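Local coordinates for glycerol dehydratase (Clostridium butyricum, PDB 1R9D), which probably dehydrates glycerol without vitamin B12, as a lyase of the glycyl radical enzyme family related to pyruvate formate-lyase, at residues S38-E43 with L119-E124; V85-S90 with E124-K129; H57-I62 with C212-T217. One frame throughout, in Å; residues are numbered along the deposited sequence.

In the fold
All three contacts lie on the same side of the chain's centre, within the pyruvate formate lyase-like part of the sequence, and join helices and loops from the first 230 residues. Interactions 1 and 2 have centres about 8 Å apart, share E124 near the C-terminal end of helix 113-125, and touch where V122 packs on P87 and F39 on W126. Interaction 3 lies about 19 Å from interaction 1, centre to centre, and about 21 Å from interaction 2; it meets the former through S38 and H57, on consecutive helices 30-40 and 47-61. Along the chain, interaction 1 crosses both others, whereas interaction 2 is nested inside the loop that interaction 3 closes. Helix 30-40 thus touches parts of all three.

Interaction 1. Residues S38-E43 with L119-E124; sequences SFKQTE and LKDVFE
K40 and D121 meet across two well-separated backbones: the nearest pair of CA atoms, those of K40 and V122, are 10.9 Å apart, so the two segments meet through side chains alone. The contact is an interhelical salt bridge on the protein surface, and it buries just 69 Å² in all. K40 NZ donates a hydrogen bond to D121 OD2 at 2.8 Å. The second carboxylate oxygen is markedly farther, with D121 OD1 at 3.6 Å from K40 NZ, which makes the grip one-sided rather than symmetrically bidentate. The ammonium group addresses the syn lone pair of OD2, the one on the side of the other oxygen. Both side chains reach for the gap from opposite directions. The lysine spans most of it: beyond CG its chain is fully extended, with chi2, chi3 and chi4 all within a few degrees of 180°, and this carries NZ to the carboxylate of D121. D121 contributes a short arm, its CG placed opposite the backbone N (chi1 -175°). A second acidic group, E124, lies one turn further along the same helix; its OE2 is 6.8 Å from K40 NZ, too far for contact but probably close enough to add to the negative potential felt by the ammonium group. The lysine leaves near the C-terminal end of its helix, where the chain turns off with Q41 N bonded to S38 O at 2.9 Å. E43 O accepts a hydrogen bond from R516 of the second subunit. V122 packs on I33 and T36 of helix 30-40, and F39 on Y125 and W126, buried contacts, whereas the ion pair lies at the surface. Helix 47-61 packs against S38, F39 and T42.

Interaction 2. Residues V85-S90 with E124-K129; sequences VFPEFS and EYWNGK
E88 O and K129 O are gripped together by one water, which donates to both, at 2.9 Å from E88 O and 3.0 Å from K129 O. This bridge links the loop before helix 92-97 to the type II beta turn W126-K129 that follows helix 113-125; the turn is closed by K129 N bonding W126 O at 2.9 Å, with G128 at positive phi. The direct contact is a pair of CH-pi contacts, from P87 CB and E88 CA, over one face of the W126 indole. P87 CB stands 3.9 Å from the centroid of the five-membered ring, only 17° off its normal, and E88 CA lies over the six-membered ring at 24° off the normal. Y125 CD2 lies over the rim of the opposite face. W126 CG lies opposite its carbonyl carbon (chi1 -65°), which swings the ring back toward the loop, and T36 OG1 on helix 30-40 accepts a hydrogen bond from W126 NE1, which would help hold the indole's rotation. The carboxylate of E88 turns elsewhere, to salt bridges with R31 and R51 that would favour its charged form in this buried setting. Next to that carboxylate, E88 CG rests 3.6 Å above the centre of the F89 ring.

Interaction 3. Residues H57-I62 with C212-T217; sequences HILENI and CEAAIT
L59 drives its CD1 methyl against the backbone of helix 197-230, and here the contact is tight: CD1 lies 3.6 Å from A214 O and 3.8 Å from A214 CB. This is near-parallel helix-helix packing, joining helices 47-61 and 197-230 of the pyruvate formate lyase-like region: the axes of the two segments lie at 8° and 8.9 Å apart. The small A214 side chain is consistent with so close an approach, with the CA atoms of L59 and A214 6.4 Å apart. Having CG opposite its carbonyl carbon (chi1 -69°), L59 presents one methyl branch to the neighbouring helix.

The flank formed by E60 and T217 is looser and wetter. Its closest atoms, E60 CG and T217 CG2, are 4.3 Å apart, a marginal apolar touch. A water lies 2.8 Å from T217 OG1 and makes a long, weak bond to E60 OE2, whose firmer partner is K56 on its own helix. R221 donates to both L59 O and I62 O, tying the end of helix 47-61 to helix 197-230. Helix 260-277 closes the apolar side, where I273 touches L59 and A215; helix 30-40 packs on H57 and N61, and helix 169-190 on C212 and I216.

Interaction 1. Residues S38-E43 with L119-E124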
loop_
_atom_site.group_PDB
_atom_site.type_symbol
_atom_site.label_atom_id
_atom_site.label_comp_id
_atom_site.label_asym_id
_atom_site.label_seq_id
_atom_site.Cartn_x
_atom_site.Cartn_y
_atom_site.Cartn_z
ATOM N N SER A 38 -13.205 -14.737 7.688
ATOM C CA SER A 38 -11.777 -14.826 7.403
ATOM C C SER A 38 -11.067 -13.495 7.635
ATOM O O SER A 38 -10.047 -13.448 8.319
ATOM C CB SER A 38 -11.544 -15.291 5.963
ATOM O OG SER A 38 -10.157 -15.431 5.693
ATOM N N PHE A 39 -11.604 -12.415 7.074
ATOM C CA PHE A 39 -10.984 -11.102 7.243
ATOM C C PHE A 39 -10.854 -10.677 8.707
ATOM O O PHE A 39 -9.900 -9.995 9.082
ATOM C CB PHE A 39 -11.756 -10.036 6.459
ATOM C CG PHE A 39 -11.196 -9.769 5.085
ATOM C CD1 PHE A 39 -11.151 -10.776 4.129
ATOM C CD2 PHE A 39 -10.689 -8.511 4.761
ATOM C CE1 PHE A 39 -10.606 -10.538 2.861
ATOM C CE2 PHE A 39 -10.143 -8.261 3.502
ATOM C CZ PHE A 39 -10.100 -9.277 2.552
ATOM N N LYS A 40 -11.811 -11.079 9.536
ATOM C CA LYS A 40 -11.766 -10.735 10.950
ATOM C C LYS A 40 -10.566 -11.386 11.628
ATOM O O LYS A 40 -10.098 -10.910 12.662
ATOM C CB LYS A 40 -13.052 -11.181 11.651
ATOM C CG LYS A 40 -14.253 -10.299 11.365
ATOM C CD LYS A 40 -15.481 -10.774 12.136
ATOM C CE LYS A 40 -16.667 -9.856 11.884
ATOM N NZ LYS A 40 -17.902 -10.341 12.562
ATOM N N GLN A 41 -10.067 -12.465 11.035
ATOM C CA GLN A 41 -8.931 -13.197 11.588
ATOM C C GLN A 41 -7.586 -12.892 10.931
ATOM O O GLN A 41 -6.559 -13.435 11.346
ATOM C CB GLN A 41 -9.187 -14.703 11.490
ATOM C CG GLN A 41 -10.357 -15.184 12.322
ATOM C CD GLN A 41 -10.178 -14.855 13.786
ATOM O OE1 GLN A 41 -9.190 -15.257 14.405
ATOM N NE2 GLN A 41 -11.128 -14.118 14.350
ATOM N N THR A 42 -7.582 -12.027 9.918
ATOM C CA THR A 42 -6.341 -11.711 9.218
ATOM C C THR A 42 -6.008 -10.219 9.159
ATOM O O THR A 42 -5.295 -9.780 8.258
ATOM C CB THR A 42 -6.387 -12.255 7.773
ATOM O OG1 THR A 42 -7.472 -11.638 7.068
ATOM C CG2 THR A 42 -6.600 -13.765 7.771
ATOM N N GLU A 43 -6.502 -9.451 10.124
ATOM C CA GLU A 43 -6.270 -8.005 10.163
ATOM C C GLU A 43 -4.806 -7.572 10.093
ATOM O O GLU A 43 -4.497 -6.532 9.511
ATOM C CB GLU A 43 -6.895 -7.402 11.426
ATOM C CG GLU A 43 -8.401 -7.608 11.551
ATOM C CD GLU A 43 -9.218 -6.646 10.699
ATOM O OE1 GLU A 43 -8.624 -5.819 9.971
ATOM O OE2 GLU A 43 -10.465 -6.719 10.767
ATOM N N LEU A 119 -26.863 -11.107 6.905
ATOM C CA LEU A 119 -26.088 -10.073 6.229
ATOM C C LEU A 119 -25.872 -8.842 7.105
ATOM O O LEU A 119 -24.976 -8.045 6.843
ATOM C CB LEU A 119 -26.769 -9.659 4.921
ATOM C CG LEU A 119 -26.744 -10.694 3.797
ATOM C CD1 LEU A 119 -27.534 -10.167 2.608
ATOM C CD2 LEU A 119 -25.300 -10.980 3.393
ATOM N N LYS A 120 -26.683 -8.681 8.147
ATOM C CA LYS A 120 -26.538 -7.525 9.027
ATOM C C LYS A 120 -25.102 -7.358 9.519
ATOM O O LYS A 120 -24.538 -6.266 9.445
ATOM C CB LYS A 120 -27.482 -7.639 10.227
ATOM C CG LYS A 120 -28.950 -7.484 9.875
ATOM C CD LYS A 120 -29.833 -7.680 11.100
ATOM C CE LYS A 120 -31.306 -7.507 10.750
ATOM N NZ LYS A 120 -32.194 -7.729 11.928
ATOM N N ASP A 121 -24.509 -8.439 10.019
ATOM C CA ASP A 121 -23.137 -8.380 10.514
ATOM C C ASP A 121 -22.149 -8.078 9.386
ATOM O O ASP A 121 -21.118 -7.439 9.603
ATOM C CB ASP A 121 -22.745 -9.701 11.176
ATOM C CG ASP A 121 -21.366 -9.642 11.805
ATOM O OD1 ASP A 121 -21.190 -8.877 12.775
ATOM O OD2 ASP A 121 -20.457 -10.352 11.328
ATOM N N VAL A 122 -22.463 -8.554 8.185
ATOM C CA VAL A 122 -21.601 -8.327 7.031
ATOM C C VAL A 122 -21.521 -6.829 6.744
ATOM O O VAL A 122 -20.432 -6.274 6.609
ATOM C CB VAL A 122 -22.137 -9.068 5.783
ATOM C CG1 VAL A 122 -21.248 -8.777 4.579
ATOM C CG2 VAL A 122 -22.181 -10.563 6.050
ATOM N N PHE A 123 -22.680 -6.178 6.664
ATOM C CA PHE A 123 -22.741 -4.742 6.411
ATOM C C PHE A 123 -21.978 -3.984 7.493
ATOM O O PHE A 123 -21.297 -2.999 7.213
ATOM C CB PHE A 123 -24.196 -4.257 6.398
ATOM C CG PHE A 123 -25.047 -4.895 5.333
ATOM C CD1 PHE A 123 -26.354 -5.281 5.615
ATOM C CD2 PHE A 123 -24.552 -5.098 4.048
ATOM C CE1 PHE A 123 -27.157 -5.863 4.635
ATOM C CE2 PHE A 123 -25.347 -5.678 3.058
ATOM C CZ PHE A 123 -26.652 -6.062 3.353
ATOM N N GLU A 124 -22.099 -4.450 8.734
ATOM C CA GLU A 124 -21.423 -3.800 9.850
ATOM C C GLU A 124 -19.903 -3.909 9.766
ATOM O O GLU A 124 -19.196 -2.920 9.944
ATOM C CB GLU A 124 -21.903 -4.394 11.177
ATOM C CG GLU A 124 -21.369 -3.675 12.403
ATOM C CD GLU A 124 -21.823 -4.323 13.700
ATOM O OE1 GLU A 124 -23.048 -4.520 13.872
ATOM O OE2 GLU A 124 -20.957 -4.633 14.547
#

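Interaction 2. Residues V85-S90 with E124-K129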
loop_
_atom_site.group_PDB
_atom_site.type_symbol
_atom_site.label_atom_id
_atom_site.label_comp_id
_atom_site.label_asym_id
_atom_site.label_seq_id
_atom_site.Cartn_x
_atom_site.Cartn_y
_atom_site.Cartn_z
ATOM N N VAL A 85 -22.705 -13.081 -2.626
ATOM C CA VAL A 85 -22.471 -11.669 -2.345
ATOM C C VAL A 85 -20.976 -11.399 -2.173
ATOM O O VAL A 85 -20.263 -12.193 -1.553
ATOM C CB VAL A 85 -23.228 -11.244 -1.068
ATOM C CG1 VAL A 85 -22.914 -9.798 -0.714
ATOM C CG2 VAL A 85 -24.722 -11.419 -1.285
ATOM N N PHE A 86 -20.514 -10.283 -2.735
ATOM C CA PHE A 86 -19.105 -9.893 -2.676
ATOM C C PHE A 86 -18.984 -8.534 -1.984
ATOM O O PHE A 86 -18.743 -7.506 -2.623
ATOM C CB PHE A 86 -18.528 -9.841 -4.103
ATOM C CG PHE A 86 -18.500 -11.181 -4.788
ATOM C CD1 PHE A 86 -19.685 -11.831 -5.134
ATOM C CD2 PHE A 86 -17.293 -11.825 -5.031
ATOM C CE1 PHE A 86 -19.665 -13.099 -5.704
ATOM C CE2 PHE A 86 -17.259 -13.095 -5.600
ATOM C CZ PHE A 86 -18.451 -13.737 -5.937
ATOM N N PRO A 87 -19.126 -8.522 -0.648
ATOM C CA PRO A 87 -19.057 -7.322 0.185
ATOM C C PRO A 87 -17.739 -6.561 0.180
ATOM O O PRO A 87 -17.701 -5.410 0.599
ATOM C CB PRO A 87 -19.409 -7.851 1.572
ATOM C CG PRO A 87 -18.790 -9.207 1.556
ATOM C CD PRO A 87 -19.205 -9.732 0.194
ATOM N N GLU A 88 -16.671 -7.200 -0.291
ATOM C CA GLU A 88 -15.358 -6.561 -0.327
ATOM C C GLU A 88 -15.283 -5.407 -1.321
ATOM O O GLU A 88 -14.410 -4.546 -1.206
ATOM C CB GLU A 88 -14.262 -7.582 -0.663
ATOM C CG GLU A 88 -14.391 -8.242 -2.034
ATOM C CD GLU A 88 -14.997 -9.635 -1.979
ATOM O OE1 GLU A 88 -14.327 -10.588 -2.429
ATOM O OE2 GLU A 88 -16.142 -9.781 -1.497
ATOM N N PHE A 89 -16.190 -5.389 -2.295
ATOM C CA PHE A 89 -16.199 -4.325 -3.297
ATOM C C PHE A 89 -17.182 -3.219 -2.917
ATOM O O PHE A 89 -16.838 -2.041 -2.954
ATOM C CB PHE A 89 -16.527 -4.915 -4.668
ATOM C CG PHE A 89 -15.584 -6.011 -5.087
ATOM C CD1 PHE A 89 -16.052 -7.296 -5.340
ATOM C CD2 PHE A 89 -14.216 -5.762 -5.199
ATOM C CE1 PHE A 89 -15.174 -8.323 -5.699
ATOM C CE2 PHE A 89 -13.330 -6.778 -5.556
ATOM C CZ PHE A 89 -13.805 -8.063 -5.806
ATOM N N SER A 90 -18.401 -3.608 -2.553
ATOM C CA SER A 90 -19.435 -2.667 -2.114
ATOM C C SER A 90 -20.549 -3.518 -1.519
ATOM O O SER A 90 -20.642 -4.706 -1.810
ATOM C CB SER A 90 -19.991 -1.839 -3.281
ATOM O OG SER A 90 -20.817 -2.624 -4.120
ATOM N N GLU A 124 -22.099 -4.450 8.734
ATOM C CA GLU A 124 -21.423 -3.800 9.850
ATOM C C GLU A 124 -19.903 -3.909 9.766
ATOM O O GLU A 124 -19.196 -2.920 9.944
ATOM C CB GLU A 124 -21.903 -4.394 11.177
ATOM C CG GLU A 124 -21.369 -3.675 12.403
ATOM C CD GLU A 124 -21.823 -4.323 13.700
ATOM O OE1 GLU A 124 -23.048 -4.520 13.872
ATOM O OE2 GLU A 124 -20.957 -4.633 14.547
ATOM N N TYR A 125 -19.392 -5.103 9.490
ATOM C CA TYR A 125 -17.946 -5.273 9.413
ATOM C C TYR A 125 -17.287 -4.508 8.271
ATOM O O TYR A 125 -16.301 -3.803 8.480
ATOM C CB TYR A 125 -17.557 -6.744 9.261
ATOM C CG TYR A 125 -16.059 -6.907 9.067
ATOM C CD1 TYR A 125 -15.179 -6.761 10.139
ATOM C CD2 TYR A 125 -15.518 -7.118 7.798
ATOM C CE1 TYR A 125 -13.800 -6.817 9.955
ATOM C CE2 TYR A 125 -14.136 -7.173 7.600
ATOM C CZ TYR A 125 -13.285 -7.020 8.684
ATOM O OH TYR A 125 -11.921 -7.054 8.497
ATOM N N TRP A 126 -17.827 -4.655 7.065
ATOM C CA TRP A 126 -17.233 -4.017 5.894
ATOM C C TRP A 126 -17.391 -2.516 5.738
ATOM O O TRP A 126 -16.921 -1.940 4.759
ATOM C CB TRP A 126 -17.717 -4.712 4.625
ATOM C CG TRP A 126 -17.251 -6.124 4.528
ATOM C CD1 TRP A 126 -17.914 -7.239 4.952
ATOM C CD2 TRP A 126 -15.997 -6.576 4.003
ATOM N NE1 TRP A 126 -17.152 -8.357 4.723
ATOM C CE2 TRP A 126 -15.969 -7.979 4.142
ATOM C CE3 TRP A 126 -14.892 -5.928 3.430
ATOM C CZ2 TRP A 126 -14.878 -8.756 3.728
ATOM C CZ3 TRP A 126 -13.804 -6.699 3.016
ATOM C CH2 TRP A 126 -13.807 -8.097 3.167
ATOM N N ASN A 127 -18.036 -1.871 6.700
ATOM C CA ASN A 127 -18.214 -0.433 6.618
ATOM C C ASN A 127 -16.867 0.290 6.539
ATOM O O ASN A 127 -16.049 0.211 7.461
ATOM C CB ASN A 127 -19.006 0.073 7.825
ATOM C CG ASN A 127 -19.209 1.569 7.793
ATOM O OD1 ASN A 127 -19.639 2.126 6.785
ATOM N ND2 ASN A 127 -18.901 2.233 8.902
ATOM N N GLY A 128 -16.647 0.986 5.426
ATOM C CA GLY A 128 -15.415 1.727 5.220
ATOM C C GLY A 128 -14.224 0.894 4.776
ATOM O O GLY A 128 -13.142 1.434 4.561
ATOM N N LYS A 129 -14.418 -0.407 4.601
ATOM C CA LYS A 129 -13.314 -1.289 4.229
ATOM C C LYS A 129 -13.358 -1.870 2.820
ATOM O O LYS A 129 -12.562 -2.749 2.486
ATOM C CB LYS A 129 -13.235 -2.433 5.242
ATOM C CG LYS A 129 -13.165 -1.945 6.680
ATOM C CD LYS A 129 -13.224 -3.096 7.664
ATOM C CE LYS A 129 -13.291 -2.578 9.096
ATOM N NZ LYS A 129 -13.563 -3.681 10.060
HETATM O O HOH W 1 -11.947 -4.743 0.286
#

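Interaction 3. Residues H57-I62 with C212-T217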
loop_
_atom_site.group_PDB
_atom_site.type_symbol
_atom_site.label_atom_id
_atom_site.label_comp_id
_atom_site.label_asym_id
_atom_site.label_seq_id
_atom_site.Cartn_x
_atom_site.Cartn_y
_atom_site.Cartn_z
ATOM N N HIS A 57 -10.581 -20.081 2.963
ATOM C CA HIS A 57 -11.681 -20.271 3.909
ATOM C C HIS A 57 -13.019 -20.472 3.199
ATOM O O HIS A 57 -13.871 -21.244 3.651
ATOM C CB HIS A 57 -11.776 -19.069 4.848
ATOM C CG HIS A 57 -12.647 -19.303 6.041
ATOM N ND1 HIS A 57 -12.407 -20.312 6.949
ATOM C CD2 HIS A 57 -13.748 -18.652 6.485
ATOM C CE1 HIS A 57 -13.321 -20.271 7.903
ATOM N NE2 HIS A 57 -14.145 -19.272 7.646
ATOM N N ILE A 58 -13.205 -19.763 2.090
ATOM C CA ILE A 58 -14.432 -19.883 1.312
ATOM C C ILE A 58 -14.503 -21.260 0.653
ATOM O O ILE A 58 -15.492 -21.984 0.804
ATOM C CB ILE A 58 -14.493 -18.795 0.212
ATOM C CG1 ILE A 58 -14.657 -17.418 0.856
ATOM C CG2 ILE A 58 -15.625 -19.090 -0.756
ATOM C CD1 ILE A 58 -14.511 -16.262 -0.114
ATOM N N LEU A 59 -13.447 -21.628 -0.067
ATOM C CA LEU A 59 -13.407 -22.909 -0.759
ATOM C C LEU A 59 -13.521 -24.128 0.150
ATOM O O LEU A 59 -14.040 -25.166 -0.265
ATOM C CB LEU A 59 -12.133 -23.022 -1.596
ATOM C CG LEU A 59 -12.058 -22.105 -2.821
ATOM C CD1 LEU A 59 -10.787 -22.393 -3.595
ATOM C CD2 LEU A 59 -13.270 -22.331 -3.706
ATOM N N GLU A 60 -13.039 -24.012 1.383
ATOM C CA GLU A 60 -13.109 -25.137 2.307
ATOM C C GLU A 60 -14.473 -25.282 2.976
ATOM O O GLU A 60 -14.844 -26.382 3.382
ATOM C CB GLU A 60 -12.031 -25.010 3.395
ATOM C CG GLU A 60 -10.599 -25.006 2.875
ATOM C CD GLU A 60 -9.564 -24.867 3.984
ATOM O OE1 GLU A 60 -9.780 -24.052 4.908
ATOM O OE2 GLU A 60 -8.529 -25.562 3.924
ATOM N N ASN A 61 -15.230 -24.192 3.065
ATOM C CA ASN A 61 -16.519 -24.229 3.753
ATOM C C ASN A 61 -17.794 -23.877 2.986
ATOM O O ASN A 61 -18.895 -24.046 3.510
ATOM C CB ASN A 61 -16.426 -23.342 4.993
ATOM C CG ASN A 61 -15.320 -23.782 5.933
ATOM O OD1 ASN A 61 -15.452 -24.787 6.629
ATOM N ND2 ASN A 61 -14.215 -23.042 5.942
ATOM N N ILE A 62 -17.660 -23.385 1.759
ATOM C CA ILE A 62 -18.834 -23.019 0.965
ATOM C C ILE A 62 -19.630 -24.280 0.608
ATOM O O ILE A 62 -19.053 -25.324 0.309
ATOM C CB ILE A 62 -18.410 -22.297 -0.346
ATOM C CG1 ILE A 62 -19.626 -21.664 -1.033
ATOM C CG2 ILE A 62 -17.740 -23.278 -1.279
ATOM C CD1 ILE A 62 -20.130 -20.392 -0.374
ATOM N N CYS A 212 -3.923 -21.846 -4.847
ATOM C CA CYS A 212 -3.994 -23.035 -5.684
ATOM C C CYS A 212 -4.190 -24.301 -4.851
ATOM O O CYS A 212 -4.829 -25.257 -5.301
ATOM C CB CYS A 212 -2.738 -23.146 -6.551
ATOM S SG CYS A 212 -2.697 -21.920 -7.905
ATOM N N GLU A 213 -3.645 -24.312 -3.638
ATOM C CA GLU A 213 -3.808 -25.470 -2.769
ATOM C C GLU A 213 -5.269 -25.542 -2.347
ATOM O O GLU A 213 -5.820 -26.628 -2.163
ATOM C CB GLU A 213 -2.896 -25.361 -1.539
ATOM C CG GLU A 213 -1.417 -25.333 -1.891
ATOM C CD GLU A 213 -0.506 -25.308 -0.677
ATOM O OE1 GLU A 213 -0.781 -24.537 0.271
ATOM O OE2 GLU A 213 0.500 -26.053 -0.681
ATOM N N ALA A 214 -5.898 -24.377 -2.209
ATOM C CA ALA A 214 -7.303 -24.322 -1.827
ATOM C C ALA A 214 -8.154 -24.846 -2.980
ATOM O O ALA A 214 -9.179 -25.497 -2.759
ATOM C CB ALA A 214 -7.707 -22.891 -1.483
ATOM N N ALA A 215 -7.727 -24.562 -4.210
ATOM C CA ALA A 215 -8.454 -25.027 -5.385
ATOM C C ALA A 215 -8.448 -26.554 -5.393
ATOM O O ALA A 215 -9.474 -27.186 -5.654
ATOM C CB ALA A 215 -7.802 -24.492 -6.658
ATOM N N ILE A 216 -7.286 -27.137 -5.106
ATOM C CA ILE A 216 -7.139 -28.590 -5.067
ATOM C C ILE A 216 -8.098 -29.181 -4.035
ATOM O O ILE A 216 -8.745 -30.198 -4.287
ATOM C CB ILE A 216 -5.683 -28.986 -4.725
ATOM C CG1 ILE A 216 -4.757 -28.574 -5.875
ATOM C CG2 ILE A 216 -5.584 -30.486 -4.478
ATOM C CD1 ILE A 216 -3.285 -28.837 -5.620
ATOM N N THR A 217 -8.197 -28.526 -2.883
ATOM C CA THR A 217 -9.089 -28.966 -1.814
ATOM C C THR A 217 -10.541 -28.913 -2.280
ATOM O O THR A 217 -11.330 -29.826 -2.013
ATOM C CB THR A 217 -8.946 -28.067 -0.565
ATOM O OG1 THR A 217 -7.604 -28.146 -0.068
ATOM C CG2 THR A 217 -9.916 -28.501 0.528
HETATM O O HOH W 2 -6.536 -25.835 1.119
#